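Local coordinates for protein rhamnogalacturonan endolyase YesW (Bacillus subtilis, PDB 2ZUX) that cleaves type I rhamnogalacturonan of plant cell walls by endo-type elimination, releasing oligosaccharides, and requires calcium or manganese for activity, at residues Trp457-Gly460 with Arg464-Leu467; Thr502-Leu507 with Trp511-Val516; Arg471-Asp476 with Ser482-Thr487; Ala418-Pro423 with Gly427-Ala432. All blocks are in the same frame, centred on the assembly; numbering follows the deposited sequence.

Interaction 1: residues Trp457-Gly460 with Arg464-Leu467; sequences WWDG and REQL. With CA (calcium ion), chain F.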
loop_
_atom_site.group_PDB
_atom_site.type_symbol
_atom_site.label_atom_id
_atom_site.label_comp_id
_atom_site.label_asym_id
_atom_site.label_seq_id
_atom_site.Cartn_x
_atom_site.Cartn_y
_atom_site.Cartn_z
ATOM N N TRP A 457 -6.307 9.384 -7.061
ATOM C CA TRP A 457 -6.306 10.148 -8.313
ATOM C C TRP A 457 -7.099 9.363 -9.344
ATOM O O TRP A 457 -6.629 8.333 -9.835
ATOM C CB TRP A 457 -4.880 10.436 -8.805
ATOM C CG TRP A 457 -4.173 11.412 -7.903
ATOM C CD1 TRP A 457 -4.492 12.734 -7.726
ATOM C CD2 TRP A 457 -3.060 11.146 -7.038
ATOM N NE1 TRP A 457 -3.646 13.305 -6.797
ATOM C CE2 TRP A 457 -2.763 12.352 -6.358
ATOM C CE3 TRP A 457 -2.286 10.002 -6.762
ATOM C CZ2 TRP A 457 -1.722 12.450 -5.428
ATOM C CZ3 TRP A 457 -1.248 10.106 -5.834
ATOM C CH2 TRP A 457 -0.985 11.322 -5.175
ATOM N N TRP A 458 -8.304 9.844 -9.648
ATOM C CA TRP A 458 -9.239 9.105 -10.502
ATOM C C TRP A 458 -9.680 9.846 -11.756
ATOM O O TRP A 458 -9.727 9.253 -12.838
ATOM C CB TRP A 458 -10.472 8.684 -9.694
ATOM C CG TRP A 458 -11.428 7.860 -10.481
ATOM C CD1 TRP A 458 -12.646 8.246 -10.958
ATOM C CD2 TRP A 458 -11.240 6.505 -10.906
ATOM N NE1 TRP A 458 -13.240 7.205 -11.635
ATOM C CE2 TRP A 458 -12.394 6.127 -11.625
ATOM C CE3 TRP A 458 -10.214 5.566 -10.735
ATOM C CZ2 TRP A 458 -12.551 4.846 -12.174
ATOM C CZ3 TRP A 458 -10.372 4.295 -11.290
ATOM C CH2 TRP A 458 -11.532 3.953 -11.998
ATOM N N ASP A 459 -10.041 11.119 -11.619
ATOM C CA ASP A 459 -10.465 11.886 -12.778
ATOM C C ASP A 459 -9.274 12.543 -13.467
ATOM O O ASP A 459 -8.120 12.164 -13.232
ATOM C CB ASP A 459 -11.597 12.869 -12.432
ATOM C CG ASP A 459 -11.146 14.025 -11.554
ATOM O OD1 ASP A 459 -9.922 14.282 -11.428
ATOM O OD2 ASP A 459 -12.041 14.689 -10.995
ATOM N N GLY A 460 -9.546 13.509 -14.338
ATOM C CA GLY A 460 -8.488 14.095 -15.141
ATOM C C GLY A 460 -7.740 15.258 -14.522
ATOM O O GLY A 460 -6.717 15.674 -15.060
ATOM N N ARG A 464 -7.068 15.530 -5.832
ATOM C CA ARG A 464 -7.256 14.132 -5.497
ATOM C C ARG A 464 -8.690 13.880 -5.081
ATOM O O ARG A 464 -9.288 14.670 -4.335
ATOM C CB ARG A 464 -6.264 13.688 -4.419
ATOM C CG ARG A 464 -5.982 12.197 -4.447
ATOM C CD ARG A 464 -4.804 11.807 -3.592
ATOM N NE ARG A 464 -4.379 10.435 -3.879
ATOM C CZ ARG A 464 -3.527 9.739 -3.127
ATOM N NH1 ARG A 464 -3.008 10.280 -2.027
ATOM N NH2 ARG A 464 -3.186 8.502 -3.477
ATOM N N GLU A 465 -9.239 12.776 -5.579
ATOM C CA GLU A 465 -10.593 12.357 -5.255
ATOM C C GLU A 465 -10.569 11.502 -3.978
ATOM O O GLU A 465 -9.506 11.294 -3.388
ATOM C CB GLU A 465 -11.211 11.623 -6.451
ATOM C CG GLU A 465 -11.524 12.538 -7.662
ATOM C CD GLU A 465 -10.285 13.164 -8.312
ATOM O OE1 GLU A 465 -9.502 12.436 -8.960
ATOM O OE2 GLU A 465 -10.097 14.407 -8.205
ATOM N N GLN A 466 -11.733 11.045 -3.532
ATOM C CA GLN A 466 -11.831 10.280 -2.290
ATOM C C GLN A 466 -12.350 8.884 -2.579
ATOM O O GLN A 466 -13.173 8.696 -3.478
ATOM C CB GLN A 466 -12.756 10.972 -1.286
ATOM C CG GLN A 466 -12.217 12.289 -0.722
ATOM C CD GLN A 466 -12.380 13.450 -1.707
ATOM O OE1 GLN A 466 -13.475 13.690 -2.215
ATOM N NE2 GLN A 466 -11.285 14.124 -2.022
ATOM N N LEU A 467 -11.873 7.899 -1.828
ATOM C CA LEU A 467 -12.370 6.532 -1.960
ATOM C C LEU A 467 -12.765 5.996 -0.593
ATOM O O LEU A 467 -12.067 6.199 0.402
ATOM C CB LEU A 467 -11.318 5.638 -2.623
ATOM C CG LEU A 467 -11.677 4.158 -2.823
ATOM C CD1 LEU A 467 -10.960 3.622 -4.041
ATOM C CD2 LEU A 467 -11.362 3.296 -1.600
HETATM CA CA CA F . -8.298 14.484 -9.861
HETATM O O HOH W 1 -6.916 12.650 -10.743
#
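Arg464 lies along one face of the Trp457 indole from its root to its tip. CB stands over the rim of the five-membered ring, 3.6 Å from Trp457 NE1. CG sits over the five-membered ring, 3.6 Å from that ring's centroid, in a CH-pi contact. CD sits above Trp457 CE2, 3.5 Å away, and NE above the shared CD2-CE2 bond. With the chain extended, CZ arrives 3.6 Å from the six-membered centroid, and the guanidinium lies flat on the ring at 15°, a cation-pi stack. NH2 ends above the rim at Trp457 CZ3 and also pairs with Glu513 and the Pro562 carbonyl. An alanine in place of Trp457 would probably strip the Arg464 chain of its flat support and leave the guanidinium freer to swing away from Glu513. Alongside, Glu465 OE1 accepts Trp458 N at 2.9 Å and Asp459 N at 3.0 Å; both Glu465 oxygens and Asp459 OD1 grip the calcium. Lys474 NZ makes a salt bridge to Asp459 OD2 and bonds Glu465 OE2, probably offsetting some of their charge. With Asp461, the Leu463 carbonyl and a water that donates to Asp459 O among the further ligands, this is a calcium-binding loop joining two neighbouring strands of a beta-propeller sheet.

Interaction 2: residues Thr502-Leu507 with Trp511-Val516; sequences TLQADL and WREEVV. With CA (calcium ion), chain E.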
loop_
_atom_site.group_PDB
_atom_site.type_symbol
_atom_site.label_atom_id
_atom_site.label_comp_id
_atom_site.label_asym_id
_atom_site.label_seq_id
_atom_site.Cartn_x
_atom_site.Cartn_y
_atom_site.Cartn_z
ATOM N N THR A 502 -9.452 -3.995 -1.800
ATOM C CA THR A 502 -8.396 -4.994 -1.812
ATOM C C THR A 502 -7.048 -4.339 -2.142
ATOM O O THR A 502 -6.045 -4.657 -1.503
ATOM C CB THR A 502 -8.784 -6.190 -2.721
ATOM O OG1 THR A 502 -9.633 -7.065 -1.963
ATOM C CG2 THR A 502 -7.590 -6.990 -3.185
ATOM N N LEU A 503 -7.031 -3.392 -3.081
ATOM C CA LEU A 503 -5.821 -2.616 -3.348
ATOM C C LEU A 503 -6.175 -1.380 -4.138
ATOM O O LEU A 503 -7.050 -1.434 -5.001
ATOM C CB LEU A 503 -4.784 -3.438 -4.129
ATOM C CG LEU A 503 -3.402 -2.803 -4.359
ATOM C CD1 LEU A 503 -2.666 -2.535 -3.049
ATOM C CD2 LEU A 503 -2.573 -3.663 -5.297
ATOM N N GLN A 504 -5.515 -0.268 -3.830
ATOM C CA GLN A 504 -5.529 0.911 -4.694
ATOM C C GLN A 504 -4.095 1.191 -5.116
ATOM O O GLN A 504 -3.219 1.331 -4.263
ATOM C CB GLN A 504 -6.090 2.123 -3.964
ATOM C CG GLN A 504 -6.050 3.410 -4.778
ATOM C CD GLN A 504 -6.460 4.602 -3.943
ATOM O OE1 GLN A 504 -7.598 4.669 -3.451
ATOM N NE2 GLN A 504 -5.527 5.535 -3.745
ATOM N N ALA A 505 -3.836 1.254 -6.423
ATOM C CA ALA A 505 -2.479 1.492 -6.920
ATOM C C ALA A 505 -2.534 1.824 -8.391
ATOM O O ALA A 505 -3.378 1.291 -9.124
ATOM C CB ALA A 505 -1.607 0.257 -6.722
ATOM N N ASP A 506 -1.610 2.670 -8.836
ATOM C CA ASP A 506 -1.394 2.830 -10.279
ATOM C C ASP A 506 -0.666 1.599 -10.807
ATOM O O ASP A 506 0.570 1.556 -10.837
ATOM C CB ASP A 506 -0.586 4.087 -10.585
ATOM C CG ASP A 506 -0.243 4.209 -12.054
ATOM O OD1 ASP A 506 -0.942 3.592 -12.895
ATOM O OD2 ASP A 506 0.720 4.924 -12.364
ATOM N N LEU A 507 -1.438 0.594 -11.210
ATOM C CA LEU A 507 -0.837 -0.669 -11.630
ATOM C C LEU A 507 -0.864 -0.918 -13.135
ATOM O O LEU A 507 -0.213 -1.838 -13.604
ATOM C CB LEU A 507 -1.396 -1.862 -10.839
ATOM C CG LEU A 507 -2.882 -2.023 -10.563
ATOM C CD1 LEU A 507 -3.644 -2.398 -11.817
ATOM C CD2 LEU A 507 -3.104 -3.089 -9.488
ATOM N N TRP A 511 -1.139 7.695 -15.185
ATOM C CA TRP A 511 -0.838 7.986 -13.787
ATOM C C TRP A 511 -2.000 7.855 -12.808
ATOM O O TRP A 511 -1.762 7.796 -11.599
ATOM C CB TRP A 511 -0.208 9.373 -13.665
ATOM C CG TRP A 511 -1.115 10.498 -14.059
ATOM C CD1 TRP A 511 -1.327 10.970 -15.323
ATOM C CD2 TRP A 511 -1.921 11.308 -13.187
ATOM N NE1 TRP A 511 -2.221 12.019 -15.293
ATOM C CE2 TRP A 511 -2.609 12.242 -13.998
ATOM C CE3 TRP A 511 -2.138 11.329 -11.800
ATOM C CZ2 TRP A 511 -3.488 13.196 -13.468
ATOM C CZ3 TRP A 511 -3.014 12.285 -11.277
ATOM C CH2 TRP A 511 -3.677 13.198 -12.111
ATOM N N ARG A 512 -3.241 7.810 -13.289
ATOM C CA ARG A 512 -4.347 7.644 -12.352
ATOM C C ARG A 512 -4.278 6.271 -11.685
ATOM O O ARG A 512 -3.695 5.330 -12.225
ATOM C CB ARG A 512 -5.701 7.883 -13.017
ATOM C CG ARG A 512 -6.122 9.359 -13.066
ATOM C CD ARG A 512 -5.386 10.167 -14.141
ATOM N NE ARG A 512 -5.586 9.654 -15.500
ATOM C CZ ARG A 512 -6.667 9.880 -16.242
ATOM N NH1 ARG A 512 -6.738 9.374 -17.463
ATOM N NH2 ARG A 512 -7.676 10.602 -15.769
ATOM N N GLU A 513 -4.856 6.170 -10.494
ATOM C CA GLU A 513 -4.787 4.945 -9.723
ATOM C C GLU A 513 -5.929 3.993 -10.060
ATOM O O GLU A 513 -7.063 4.412 -10.207
ATOM C CB GLU A 513 -4.804 5.292 -8.239
ATOM C CG GLU A 513 -3.667 6.207 -7.831
ATOM C CD GLU A 513 -3.711 6.563 -6.365
ATOM O OE1 GLU A 513 -4.350 7.582 -6.038
ATOM O OE2 GLU A 513 -3.127 5.804 -5.556
ATOM N N GLU A 514 -5.598 2.711 -10.183
ATOM C CA GLU A 514 -6.600 1.658 -10.338
ATOM C C GLU A 514 -7.112 1.248 -8.967
ATOM O O GLU A 514 -6.449 1.475 -7.940
ATOM C CB GLU A 514 -6.000 0.439 -11.034
ATOM C CG GLU A 514 -5.783 0.594 -12.536
ATOM C CD GLU A 514 -4.848 1.744 -12.902
ATOM O OE1 GLU A 514 -3.687 1.765 -12.423
ATOM O OE2 GLU A 514 -5.276 2.641 -13.669
ATOM N N VAL A 515 -8.301 0.655 -8.951
ATOM C CA VAL A 515 -8.847 0.078 -7.728
ATOM C C VAL A 515 -9.126 -1.390 -7.967
ATOM O O VAL A 515 -9.711 -1.765 -8.987
ATOM C CB VAL A 515 -10.151 0.748 -7.285
ATOM C CG1 VAL A 515 -10.530 0.275 -5.888
ATOM C CG2 VAL A 515 -10.022 2.250 -7.308
ATOM N N VAL A 516 -8.700 -2.218 -7.019
ATOM C CA VAL A 516 -9.017 -3.632 -7.027
ATOM C C VAL A 516 -10.012 -3.872 -5.896
ATOM O O VAL A 516 -9.667 -3.691 -4.723
ATOM C CB VAL A 516 -7.763 -4.499 -6.809
ATOM C CG1 VAL A 516 -8.118 -5.989 -6.904
ATOM C CG2 VAL A 516 -6.672 -4.125 -7.814
HETATM CA CA CA E . -3.114 3.846 -13.885
HETATM O O HOH W 2 -4.604 4.999 -15.439
#
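Leu503 and Val516 pair at one end of an antiparallel hairpin, and Asp506 and Glu514 share a calcium ion at the other. The dense part is the backbone and the metal end. Val516 N reaches Leu503 O at 2.7 Å, Leu503 N returns to Val516 O, and Ala505 and Glu514 exchange a second pair of bonds. Thr502 and Leu503 both face Val516, a classic beta bulge. Beyond Ala505 the chain turns through an inverse gamma turn centred on Asp506, whose OD1 binds calcium at 2.4 Å beside Arg512 O; its carboxylate also pairs with Thr540. Glu514, bent at chi2 (60°), folds back so both oxygens clasp the metal, and OE1 takes Leu507 N at 2.8 Å, nearly along its C-O axis.

The whole contact is buried, but the apolar pairs at 4.1 Å, Leu503 CB with Val516 CB and Leu507 CD2 with Val516 CG2, are looser; Leu507 CD1 lies closer, 3.7 Å from Glu514 CG. Gln504 NE2 meets Glu513 OE2 at 3.0 Å from above the carboxylate plane, the two flat groups nearly perpendicular; Gly455 O also takes Gln504 NE2, while Tyr547 OH bonds Glu513 OE2 and Arg464 makes a salt bridge to Glu513 OE1.

The carbonyls of Leu508 and Asp510 and a water complete the calcium shell. Repulsion between the Asp506 and Glu514 carboxylates is probably offset by the calcium, which would tie the turn to strand 514-519.

Interaction 3: residues Arg471-Asp476 with Ser482-Thr487; sequences RIDKWD and SKNMLT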
loop_
_atom_site.group_PDB
_atom_site.type_symbol
_atom_site.label_atom_id
_atom_site.label_comp_id
_atom_site.label_asym_id
_atom_site.label_seq_id
_atom_site.Cartn_x
_atom_site.Cartn_y
_atom_site.Cartn_z
ATOM N N ARG A 471 -16.959 3.101 -3.382
ATOM C CA ARG A 471 -17.270 4.402 -3.970
ATOM C C ARG A 471 -16.034 5.264 -4.197
ATOM O O ARG A 471 -15.097 5.258 -3.379
ATOM C CB ARG A 471 -18.243 5.167 -3.071
ATOM C CG ARG A 471 -19.627 4.537 -2.971
ATOM C CD ARG A 471 -20.539 5.270 -1.988
ATOM N NE ARG A 471 -19.965 5.397 -0.647
ATOM C CZ ARG A 471 -20.134 4.536 0.353
ATOM N NH1 ARG A 471 -20.864 3.437 0.197
ATOM N NH2 ARG A 471 -19.557 4.777 1.522
ATOM N N ILE A 472 -16.045 6.013 -5.297
ATOM C CA ILE A 472 -15.118 7.121 -5.501
ATOM C C ILE A 472 -15.959 8.396 -5.550
ATOM O O ILE A 472 -16.926 8.477 -6.319
ATOM C CB ILE A 472 -14.291 6.962 -6.796
ATOM C CG1 ILE A 472 -13.440 5.683 -6.723
ATOM C CG2 ILE A 472 -13.412 8.202 -7.027
ATOM C CD1 ILE A 472 -12.660 5.378 -7.981
ATOM N N ASP A 473 -15.609 9.363 -4.705
ATOM C CA ASP A 473 -16.308 10.640 -4.616
ATOM C C ASP A 473 -15.382 11.792 -4.986
ATOM O O ASP A 473 -14.156 11.662 -4.943
ATOM C CB ASP A 473 -16.827 10.869 -3.187
ATOM C CG ASP A 473 -17.727 9.747 -2.683
ATOM O OD1 ASP A 473 -18.585 9.251 -3.447
ATOM O OD2 ASP A 473 -17.590 9.370 -1.504
ATOM N N LYS A 474 -15.974 12.929 -5.326
ATOM C CA LYS A 474 -15.212 14.147 -5.539
ATOM C C LYS A 474 -15.775 15.265 -4.677
ATOM O O LYS A 474 -16.994 15.420 -4.545
ATOM C CB LYS A 474 -15.196 14.563 -7.010
ATOM C CG LYS A 474 -14.102 15.598 -7.318
ATOM C CD LYS A 474 -14.087 16.004 -8.763
ATOM C CE LYS A 474 -13.074 17.100 -8.985
ATOM N NZ LYS A 474 -11.679 16.603 -8.903
ATOM N N TRP A 475 -14.871 16.027 -4.077
ATOM C CA TRP A 475 -15.232 17.161 -3.241
ATOM C C TRP A 475 -15.530 18.390 -4.085
ATOM O O TRP A 475 -14.687 18.853 -4.853
ATOM C CB TRP A 475 -14.086 17.447 -2.280
ATOM C CG TRP A 475 -14.258 18.603 -1.329
ATOM C CD1 TRP A 475 -13.522 19.754 -1.322
ATOM C CD2 TRP A 475 -15.177 18.706 -0.226
ATOM N NE1 TRP A 475 -13.918 20.563 -0.284
ATOM C CE2 TRP A 475 -14.936 19.950 0.401
ATOM C CE3 TRP A 475 -16.183 17.875 0.291
ATOM C CZ2 TRP A 475 -15.656 20.383 1.515
ATOM C CZ3 TRP A 475 -16.904 18.315 1.409
ATOM C CH2 TRP A 475 -16.628 19.557 2.008
ATOM N N ASP A 476 -16.747 18.905 -3.937
ATOM C CA ASP A 476 -17.140 20.165 -4.555
ATOM C C ASP A 476 -16.698 21.243 -3.573
ATOM O O ASP A 476 -17.380 21.502 -2.578
ATOM C CB ASP A 476 -18.658 20.166 -4.778
ATOM C CG ASP A 476 -19.192 21.487 -5.327
ATOM O OD1 ASP A 476 -18.504 22.525 -5.255
ATOM O OD2 ASP A 476 -20.334 21.474 -5.819
ATOM N N SER A 482 -19.504 16.625 -0.825
ATOM C CA SER A 482 -19.004 15.508 -1.627
ATOM C C SER A 482 -20.068 15.035 -2.598
ATOM O O SER A 482 -21.262 15.046 -2.276
ATOM C CB SER A 482 -18.608 14.342 -0.727
ATOM O OG SER A 482 -17.514 14.689 0.104
ATOM N N LYS A 483 -19.628 14.614 -3.777
ATOM C CA LYS A 483 -20.522 14.079 -4.801
ATOM C C LYS A 483 -19.929 12.788 -5.344
ATOM O O LYS A 483 -18.717 12.693 -5.540
ATOM C CB LYS A 483 -20.711 15.100 -5.926
ATOM C CG LYS A 483 -21.453 16.354 -5.473
ATOM C CD LYS A 483 -21.477 17.438 -6.525
ATOM C CE LYS A 483 -21.967 18.758 -5.926
ATOM N NZ LYS A 483 -23.326 18.662 -5.311
ATOM N N ASN A 484 -20.778 11.795 -5.589
ATOM C CA ASN A 484 -20.295 10.506 -6.065
ATOM C C ASN A 484 -19.878 10.535 -7.533
ATOM O O ASN A 484 -20.577 11.119 -8.368
ATOM C CB ASN A 484 -21.350 9.423 -5.843
ATOM C CG ASN A 484 -20.813 8.036 -6.104
ATOM O OD1 ASN A 484 -19.858 7.589 -5.468
ATOM N ND2 ASN A 484 -21.425 7.341 -7.041
ATOM N N MET A 485 -18.743 9.898 -7.833
ATOM C CA MET A 485 -18.225 9.771 -9.200
ATOM C C MET A 485 -18.375 8.347 -9.719
ATOM O O MET A 485 -18.635 8.129 -10.901
ATOM C CB MET A 485 -16.743 10.130 -9.252
ATOM C CG MET A 485 -16.430 11.592 -9.122
ATOM S SD MET A 485 -14.830 11.933 -9.883
ATOM C CE MET A 485 -15.302 12.145 -11.597
ATOM N N LEU A 486 -18.164 7.380 -8.832
ATOM C CA LEU A 486 -18.271 5.972 -9.178
ATOM C C LEU A 486 -18.850 5.205 -8.009
ATOM O O LEU A 486 -18.423 5.383 -6.876
ATOM C CB LEU A 486 -16.895 5.390 -9.542
ATOM C CG LEU A 486 -16.846 3.866 -9.749
ATOM C CD1 LEU A 486 -17.569 3.438 -11.023
ATOM C CD2 LEU A 486 -15.410 3.348 -9.725
ATOM N N THR A 487 -19.836 4.360 -8.292
ATOM C CA THR A 487 -20.265 3.343 -7.349
ATOM C C THR A 487 -20.082 2.004 -8.054
ATOM O O THR A 487 -20.696 1.748 -9.096
ATOM C CB THR A 487 -21.720 3.576 -6.880
ATOM O OG1 THR A 487 -21.773 4.783 -6.107
ATOM C CG2 THR A 487 -22.210 2.419 -6.012
#
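A beta hairpin with a classic bulge, forming one outer edge of a four-stranded propeller sheet, pairs Ile472 with Leu486 and Lys474 with Lys483. Ile472 N donates to Leu486 O at 2.9 Å. Met485 N reaches Ile472 O at 2.8 Å, and Leu486 N donates to the same oxygen, because the register slips by one residue at this point. Past the bulge, Lys474 N meets Lys483 O at 2.8 Å and Lys483 N answers to Lys474 O.

On the face of Ile472 and Leu486, Ile472 CD1 lies 3.8 Å from Leu486 CD2, the two side chains crossing at a slant. Met485 leans back across the hairpin until its CG touches Lys474 CB at 3.8 Å. Lys474, extended as far as CE, is carried clear of the second strand, and its NZ turns to Glu465, Asp459 and Asp461 around a calcium ion. Near the hairpin turn Asp476 and Lys483 run side by side with OD2 and NZ 4.1 Å apart, longer than a salt bridge, while Asp476 OD1 accepts from Asn479 N.

The other face carries Trp475, held out with CG opposite the backbone N (chi1 179°), and Ser482 OG sits in the ring plane at its edge, 3.5 Å from Trp475 CE3. Replacing this tryptophan with a serine is likely to open a gap between the hairpin and Ile421, Pro449 and Gln466, which the indole covers. Ser482 OG is itself bonded to Ser450 N. Strand 465-468 flanks segment 471-476 on its other side, and on the opposite face Ile472 packs on Val515 and Leu486 on Trp517 of strand 514-519.

Interaction 4: residues Ala418-Pro423 with Gly427-Ala432; sequences AADIDP and GQEVWA. With CA (calcium ion), chain I.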
loop_
_atom_site.group_PDB
_atom_site.type_symbol
_atom_site.label_atom_id
_atom_site.label_comp_id
_atom_site.label_asym_id
_atom_site.label_seq_id
_atom_site.Cartn_x
_atom_site.Cartn_y
_atom_site.Cartn_z
ATOM N N ALA A 418 -5.493 13.323 4.131
ATOM C CA ALA A 418 -4.709 14.375 3.514
ATOM C C ALA A 418 -4.839 14.222 2.010
ATOM O O ALA A 418 -4.586 13.138 1.470
ATOM C CB ALA A 418 -3.254 14.267 3.930
ATOM N N ALA A 419 -5.238 15.302 1.343
ATOM C CA ALA A 419 -5.398 15.328 -0.116
ATOM C C ALA A 419 -5.625 16.750 -0.588
ATOM O O ALA A 419 -6.278 17.538 0.094
ATOM C CB ALA A 419 -6.558 14.451 -0.557
ATOM N N ASP A 420 -5.088 17.075 -1.763
ATOM C CA ASP A 420 -5.389 18.359 -2.381
ATOM C C ASP A 420 -6.787 18.278 -2.976
ATOM O O ASP A 420 -6.977 17.709 -4.062
ATOM C CB ASP A 420 -4.377 18.708 -3.475
ATOM C CG ASP A 420 -4.567 20.121 -4.001
ATOM O OD1 ASP A 420 -5.419 20.851 -3.449
ATOM O OD2 ASP A 420 -3.860 20.513 -4.954
ATOM N N ILE A 421 -7.758 18.836 -2.252
ATOM C CA ILE A 421 -9.152 18.826 -2.690
ATOM C C ILE A 421 -9.692 20.227 -2.976
ATOM O O ILE A 421 -10.781 20.366 -3.535
ATOM C CB ILE A 421 -10.067 18.104 -1.669
ATOM C CG1 ILE A 421 -10.199 18.891 -0.354
ATOM C CG2 ILE A 421 -9.548 16.682 -1.420
ATOM C CD1 ILE A 421 -11.182 18.278 0.617
ATOM N N ASP A 422 -8.931 21.252 -2.603
ATOM C CA ASP A 422 -9.383 22.632 -2.719
ATOM C C ASP A 422 -8.247 23.445 -3.323
ATOM O O ASP A 422 -7.220 23.635 -2.683
ATOM C CB ASP A 422 -9.766 23.162 -1.332
ATOM C CG ASP A 422 -10.447 24.517 -1.380
ATOM O OD1 ASP A 422 -10.210 25.293 -2.337
ATOM O OD2 ASP A 422 -11.218 24.795 -0.435
ATOM N N PRO A 423 -8.410 23.922 -4.568
ATOM C CA PRO A 423 -7.310 24.631 -5.221
ATOM C C PRO A 423 -7.130 26.070 -4.725
ATOM O O PRO A 423 -6.168 26.739 -5.117
ATOM C CB PRO A 423 -7.724 24.622 -6.698
ATOM C CG PRO A 423 -9.205 24.635 -6.660
ATOM C CD PRO A 423 -9.598 23.828 -5.436
ATOM N N GLY A 427 -1.353 23.451 -1.753
ATOM C CA GLY A 427 -0.972 22.240 -1.050
ATOM C C GLY A 427 -2.138 21.325 -0.736
ATOM O O GLY A 427 -3.261 21.506 -1.230
ATOM N N GLN A 428 -1.849 20.308 0.062
ATOM C CA GLN A 428 -2.849 19.329 0.441
ATOM C C GLN A 428 -3.627 19.803 1.645
ATOM O O GLN A 428 -3.046 20.223 2.641
ATOM C CB GLN A 428 -2.185 17.986 0.752
ATOM C CG GLN A 428 -1.408 17.429 -0.428
ATOM C CD GLN A 428 -1.057 15.970 -0.235
ATOM O OE1 GLN A 428 -1.905 15.160 0.140
ATOM N NE2 GLN A 428 0.195 15.623 -0.508
ATOM N N GLU A 429 -4.946 19.732 1.538
ATOM C CA GLU A 429 -5.818 19.923 2.683
ATOM C C GLU A 429 -5.773 18.684 3.570
ATOM O O GLU A 429 -5.365 17.595 3.134
ATOM C CB GLU A 429 -7.254 20.160 2.203
ATOM C CG GLU A 429 -7.493 21.548 1.585
ATOM C CD GLU A 429 -6.697 21.801 0.311
ATOM O OE1 GLU A 429 -6.839 21.027 -0.668
ATOM O OE2 GLU A 429 -5.930 22.794 0.270
ATOM N N VAL A 430 -6.170 18.853 4.823
ATOM C CA VAL A 430 -6.265 17.730 5.742
ATOM C C VAL A 430 -7.584 17.839 6.483
ATOM O O VAL A 430 -8.113 18.940 6.672
ATOM C CB VAL A 430 -5.073 17.654 6.739
ATOM C CG1 VAL A 430 -3.742 17.511 5.994
ATOM C CG2 VAL A 430 -5.050 18.863 7.652
ATOM N N TRP A 431 -8.146 16.702 6.862
ATOM C CA TRP A 431 -9.374 16.725 7.641
ATOM C C TRP A 431 -9.459 15.614 8.652
ATOM O O TRP A 431 -8.942 14.520 8.442
ATOM C CB TRP A 431 -10.637 16.769 6.769
ATOM C CG TRP A 431 -10.959 15.592 5.851
ATOM C CD1 TRP A 431 -11.859 14.589 6.096
ATOM C CD2 TRP A 431 -10.468 15.373 4.525
ATOM N NE1 TRP A 431 -11.938 13.747 5.015
ATOM C CE2 TRP A 431 -11.100 14.206 4.033
ATOM C CE3 TRP A 431 -9.555 16.047 3.704
ATOM C CZ2 TRP A 431 -10.839 13.691 2.762
ATOM C CZ3 TRP A 431 -9.292 15.536 2.440
ATOM C CH2 TRP A 431 -9.937 14.370 1.978
ATOM N N ALA A 432 -10.118 15.924 9.764
ATOM C CA ALA A 432 -10.306 14.995 10.867
ATOM C C ALA A 432 -11.235 15.635 11.876
ATOM O O ALA A 432 -11.302 16.869 11.980
ATOM C CB ALA A 432 -8.974 14.683 11.527
HETATM CA CA CA I . -5.179 22.643 -2.019
HETATM O O HOH W 3 -3.962 23.144 -4.011
#
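Glu429 pushes its carboxylate into the hollow formed where the chain curls through Asp420, Ile421 and Asp422. Bent at chi2 (64°), the side chain folds so that OE1 takes two backbone N-H groups: Ile421 N at 2.9 Å, nearly in line with the C-O bond, and Asp422 N, also at 2.9 Å, from above the carboxylate plane. A calcium ion plugs the mouth, held by both Glu429 oxygens, Asp420 OD1 at 2.3 Å, the carbonyls of Asp422, Gly427 and Tyr425, and a water; Asp420 OD2 accepts from Asp570 N. Gly427 has backbone angles at which a CB would collide with the preceding carbonyl oxygen.

Beneath the site the bumps are apolar. CG1 of Ile421 is wedged between the backbone N and the carbonyl carbon (chi1 69°), which sends CD1 out to meet Trp431 CZ3 at 3.8 Å, while Ile421 CG2 lies 4.0 Å from the same Trp431 CZ3. The small Ala419 CB lets the ring come close, 4.2 Å from Trp431 CZ3. On the opposite face of the sheet, Ala418 CB is met by Val430 CG1 at 3.9 Å. Ala419 N to Glu429 O is the firm backbone bond; its return partner is weak.

Strand 429-432 runs between 416-419 and 435-437. Leu436 covers Ile421 and Trp431, Gln466 of strand 465-468 borders both, and Phe381 of strand 379-383 backs Val430.

From the N terminus, interaction 4 closes first, around the Asp420-Glu429 turn, followed by interaction 1, interaction 3 and interaction 2. All four are short local closures in series; none encloses or crosses another. Interactions 1, 2 and 4 each close a calcium-binding loop. Interactions 1 and 3 share one sheet, since strands 465-468 and 471-476 are neighbours. Interaction 4 reaches this sheet from the preceding three-stranded one through the Asp420 O to Arg464 N bond, and meets interaction 3 where Ile421 touches Trp475. Interaction 2 meets the sheet through Glu513, and through Val515 on Ile472. Interactions 2 and 4 do not touch, their nearest atoms about 9 Å apart; interaction 1, which touches the other three, lies between them.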